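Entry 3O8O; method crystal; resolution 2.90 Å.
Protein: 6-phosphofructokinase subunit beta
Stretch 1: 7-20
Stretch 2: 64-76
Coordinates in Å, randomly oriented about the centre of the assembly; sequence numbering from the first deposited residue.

Stretch 1 (7-20) AVMTSGGDAPGMNS
Stretch 2, residues 64-76: GWSAEGGTNIGTA

Asn19, in the first turn of the helix that begins at Met18, is the polar hub of the contact between residues 7-20 and 64-76 of one chain. Its CA-to-CB bond points toward the second stretch, and chi1 of -78° (m) with chi2 of -40° places the amide among backbone groups of the loop. Asn19 ND2 donates to Glu68 O at 2.7 Å, nearly linear at 171°, and makes a weak, bent hydrogen bond to Gly69 O (2.9 Å, 117°). Gly70 O lies 2.8 Å from Asn19 ND2, but at an angle too poor for a hydrogen bond. At the oxygen of the same amide, Asn72 N donates to Asn19 OD1 at 2.8 Å and 152°. One side chain thus reads a donor and two acceptors of the loop backbone, and it has the largest covered area of any residue here.

One residue on, Ser20 (chi1 -64°, m) meets Ser66 (chi1 -135°, between wells) through a hydroxyl pair, OG to OG 3.0 Å, where the CA atoms are 4.3 Å apart. At the other end, Thr75 (phi/psi -160/130, chi1 172°, t) points toward the first stretch and donates from OG1 to Gly12 O at 2.8 Å. Gly12 has phi/psi 84/-169, at which a CB would jam against the preceding carbonyl. Thr10, p at chi1 59°, also points toward the second stretch; its OG1 hydrogen-bonds Thr71 OG1 at 3.1 Å, although the position of Thr10 OG1 is less certain because it is modelled too close to a neighbour. Thr71 is m, chi1 -56°.

In register, residues 9 to 11 run in the same direction as 73 to 75, with CA of Met9 7.2 Å from CA of Ile73 and CA of Ser11 5.1 Å from CA of Thr75; farther along, CA of Asn19 is 5.5 Å from CA of Thr71. The first stretch enters as an extended strand, with Thr10 at -113/123, then passes through Gly13 (-64/128) and Asp14 (-66/157) into a type II turn from Ala15 to Met18. Gly17, at 117/-9, is the N-cap residue, and Met18 N donates to Ala15 O at 3.2 Å. The second stretch opens with a short 3-10 segment at Trp65 and Ser66, where Glu68 N donates to Trp65 O at 2.9 Å. Later a type I turn from Thr71 to Gly74 is closed by Gly74 N to Thr71 O at 3.1 Å, with Asn72 at -71/-24 and Ile73 at -91/2.

The two stretches together bury 750 Å², and packing completes the contact. Ile73 (p, t) points toward the strand and brings CD1 to 3.8 Å from Val8 O and 3.9 Å from Met9 CA. Asp14 (chi1 67°, p) approaches Gly70, OD2 to CA 3.6 Å; Gly70 adopts 58/-156. Met18 SD lies 3.4 Å from Thr71 OG1, while Trp65 CE3 sits 3.7 Å from Asn19 OD1, which approaches the ring obliquely.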

# COMPACT_ATOMS: atom_id res chain seq x y z
N ALA B 7 -10.11 38.16 33.83
CA ALA B 7 -10.06 37.10 34.81
C ALA B 7 -11.35 36.30 34.82
O ALA B 7 -12.43 36.86 34.60
CB ALA B 7 -9.82 37.69 36.19
N VAL B 8 -11.25 35.00 35.07
CA VAL B 8 -12.45 34.16 35.10
C VAL B 8 -12.65 33.51 36.44
O VAL B 8 -11.70 33.28 37.18
CB VAL B 8 -12.41 33.03 34.05
CG1 VAL B 8 -13.36 33.34 32.91
CG2 VAL B 8 -11.00 32.85 33.53
N MET B 9 -13.91 33.23 36.75
CA MET B 9 -14.24 32.54 37.99
C MET B 9 -15.49 31.72 37.69
O MET B 9 -16.29 32.09 36.81
N THR B 10 -15.62 30.59 38.38
CA THR B 10 -16.78 29.74 38.20
C THR B 10 -17.53 29.80 39.51
O THR B 10 -16.98 29.48 40.55
CB THR B 10 -16.44 28.26 37.92
OG1 THR B 10 -15.66 27.73 39.01
CG2 THR B 10 -15.71 28.12 36.59
N SER B 11 -18.78 30.21 39.45
CA SER B 11 -19.55 30.32 40.67
C SER B 11 -20.79 29.48 40.55
O SER B 11 -21.27 29.21 39.44
CB SER B 11 -19.93 31.78 40.90
OG SER B 11 -20.54 31.93 42.16
N GLY B 12 -21.32 29.06 41.70
CA GLY B 12 -22.53 28.27 41.69
C GLY B 12 -22.21 26.81 41.47
O GLY B 12 -21.05 26.41 41.52
N GLY B 13 -23.25 26.02 41.22
CA GLY B 13 -23.08 24.59 41.01
C GLY B 13 -22.25 24.36 39.78
O GLY B 13 -22.55 24.90 38.73
N ASP B 14 -21.20 23.56 39.93
CA ASP B 14 -20.30 23.25 38.82
C ASP B 14 -21.08 22.45 37.79
O ASP B 14 -22.09 21.82 38.12
CB ASP B 14 -19.08 22.44 39.31
CG ASP B 14 -19.45 21.02 39.79
OD1 ASP B 14 -20.57 20.83 40.32
OD2 ASP B 14 -18.62 20.11 39.65
N ALA B 15 -20.62 22.49 36.55
CA ALA B 15 -21.26 21.75 35.47
C ALA B 15 -20.18 21.31 34.49
O ALA B 15 -19.20 22.01 34.26
CB ALA B 15 -22.27 22.61 34.78
N PRO B 16 -20.34 20.13 33.91
CA PRO B 16 -19.36 19.61 32.97
C PRO B 16 -19.20 20.60 31.83
O PRO B 16 -20.18 20.98 31.18
CB PRO B 16 -20.00 18.32 32.51
CG PRO B 16 -20.72 17.88 33.70
CD PRO B 16 -21.41 19.15 34.11
N GLY B 17 -17.96 21.02 31.60
CA GLY B 17 -17.71 21.95 30.52
C GLY B 17 -17.18 23.28 30.99
O GLY B 17 -16.78 24.11 30.17
N MET B 18 -17.17 23.51 32.29
CA MET B 18 -16.66 24.78 32.79
C MET B 18 -15.17 24.87 32.47
O MET B 18 -14.68 25.94 32.10
CB MET B 18 -16.88 24.90 34.30
CG MET B 18 -18.35 24.91 34.67
SD MET B 18 -18.69 25.37 36.38
CE MET B 18 -19.80 26.69 36.10
N ASN B 19 -14.47 23.74 32.60
CA ASN B 19 -13.04 23.69 32.32
C ASN B 19 -12.76 24.05 30.86
O ASN B 19 -11.79 24.74 30.57
CB ASN B 19 -12.47 22.31 32.60
CG ASN B 19 -12.25 22.06 34.07
OD1 ASN B 19 -11.80 22.95 34.78
ND2 ASN B 19 -12.52 20.84 34.52
N SER B 20 -13.60 23.58 29.95
CA SER B 20 -13.41 23.93 28.56
C SER B 20 -13.63 25.42 28.45
O SER B 20 -12.95 26.09 27.66
CB SER B 20 -14.41 23.20 27.66
OG SER B 20 -14.18 21.81 27.72
N GLY B 64 -4.81 20.57 28.41
CA GLY B 64 -5.58 19.36 28.67
C GLY B 64 -6.89 19.52 29.42
O GLY B 64 -7.61 18.55 29.68
N TRP B 65 -7.24 20.74 29.76
CA TRP B 65 -8.46 20.99 30.50
C TRP B 65 -9.78 20.59 29.86
O TRP B 65 -10.70 20.17 30.56
CB TRP B 65 -8.50 22.45 30.89
CG TRP B 65 -7.61 22.70 32.02
CD1 TRP B 65 -6.44 22.06 32.28
CD2 TRP B 65 -7.80 23.65 33.06
NE1 TRP B 65 -5.88 22.55 33.42
CE2 TRP B 65 -6.69 23.54 33.92
CE3 TRP B 65 -8.79 24.59 33.34
CZ2 TRP B 65 -6.55 24.33 35.06
CZ3 TRP B 65 -8.66 25.37 34.46
CH2 TRP B 65 -7.55 25.24 35.32
N SER B 66 -9.88 20.72 28.55
CA SER B 66 -11.10 20.38 27.85
C SER B 66 -11.58 18.96 28.16
O SER B 66 -12.73 18.61 27.88
CB SER B 66 -10.89 20.52 26.35
OG SER B 66 -11.98 21.20 25.76
N ALA B 67 -10.72 18.15 28.75
CA ALA B 67 -11.09 16.78 29.06
C ALA B 67 -11.20 16.46 30.56
O ALA B 67 -11.07 15.31 30.96
CB ALA B 67 -10.11 15.83 28.40
N GLU B 68 -11.47 17.46 31.38
CA GLU B 68 -11.58 17.23 32.80
C GLU B 68 -12.90 17.74 33.38
O GLU B 68 -13.38 18.82 33.01
CB GLU B 68 -10.43 17.90 33.50
CG GLU B 68 -9.13 17.39 33.02
CD GLU B 68 -7.98 17.94 33.80
OE1 GLU B 68 -8.11 18.09 35.03
OE2 GLU B 68 -6.94 18.21 33.19
N GLY B 69 -13.47 16.98 34.31
CA GLY B 69 -14.72 17.38 34.92
C GLY B 69 -14.64 18.51 35.94
O GLY B 69 -13.56 18.91 36.36
N GLY B 70 -15.80 19.02 36.33
CA GLY B 70 -15.88 20.10 37.30
C GLY B 70 -15.14 21.36 36.90
O GLY B 70 -14.92 21.64 35.72
N THR B 71 -14.77 22.13 37.91
CA THR B 71 -14.02 23.37 37.73
C THR B 71 -12.67 23.16 38.35
O THR B 71 -12.57 22.91 39.56
CB THR B 71 -14.57 24.55 38.52
OG1 THR B 71 -15.94 24.76 38.20
CG2 THR B 71 -13.79 25.79 38.17
N ASN B 72 -11.61 23.29 37.55
CA ASN B 72 -10.29 23.14 38.12
C ASN B 72 -9.97 24.35 39.02
O ASN B 72 -9.17 24.25 39.95
CB ASN B 72 -9.25 22.96 37.02
CG ASN B 72 -9.35 21.60 36.38
OD1 ASN B 72 -9.97 20.69 36.92
ND2 ASN B 72 -8.72 21.44 35.22
N ILE B 73 -10.63 25.49 38.77
CA ILE B 73 -10.39 26.66 39.62
C ILE B 73 -11.37 26.70 40.81
O ILE B 73 -11.34 27.62 41.63
CB ILE B 73 -10.45 27.97 38.78
CG1 ILE B 73 -11.90 28.29 38.34
CG2 ILE B 73 -9.51 27.82 37.60
CD1 ILE B 73 -12.03 29.45 37.36
N GLY B 74 -12.23 25.68 40.89
CA GLY B 74 -13.19 25.58 41.99
C GLY B 74 -14.35 26.57 42.03
O GLY B 74 -14.46 27.49 41.20
N THR B 75 -15.22 26.37 43.01
CA THR B 75 -16.39 27.23 43.22
C THR B 75 -16.84 27.01 44.65
O THR B 75 -16.97 25.86 45.09
CB THR B 75 -17.54 26.87 42.26
OG1 THR B 75 -18.72 27.60 42.61
CG2 THR B 75 -17.81 25.38 42.32
N ALA B 76 -17.03 28.10 45.38
CA ALA B 76 -17.46 28.02 46.78
C ALA B 76 -18.70 28.86 47.04
O ALA B 76 -19.08 29.71 46.23
CB ALA B 76 -16.33 28.46 47.70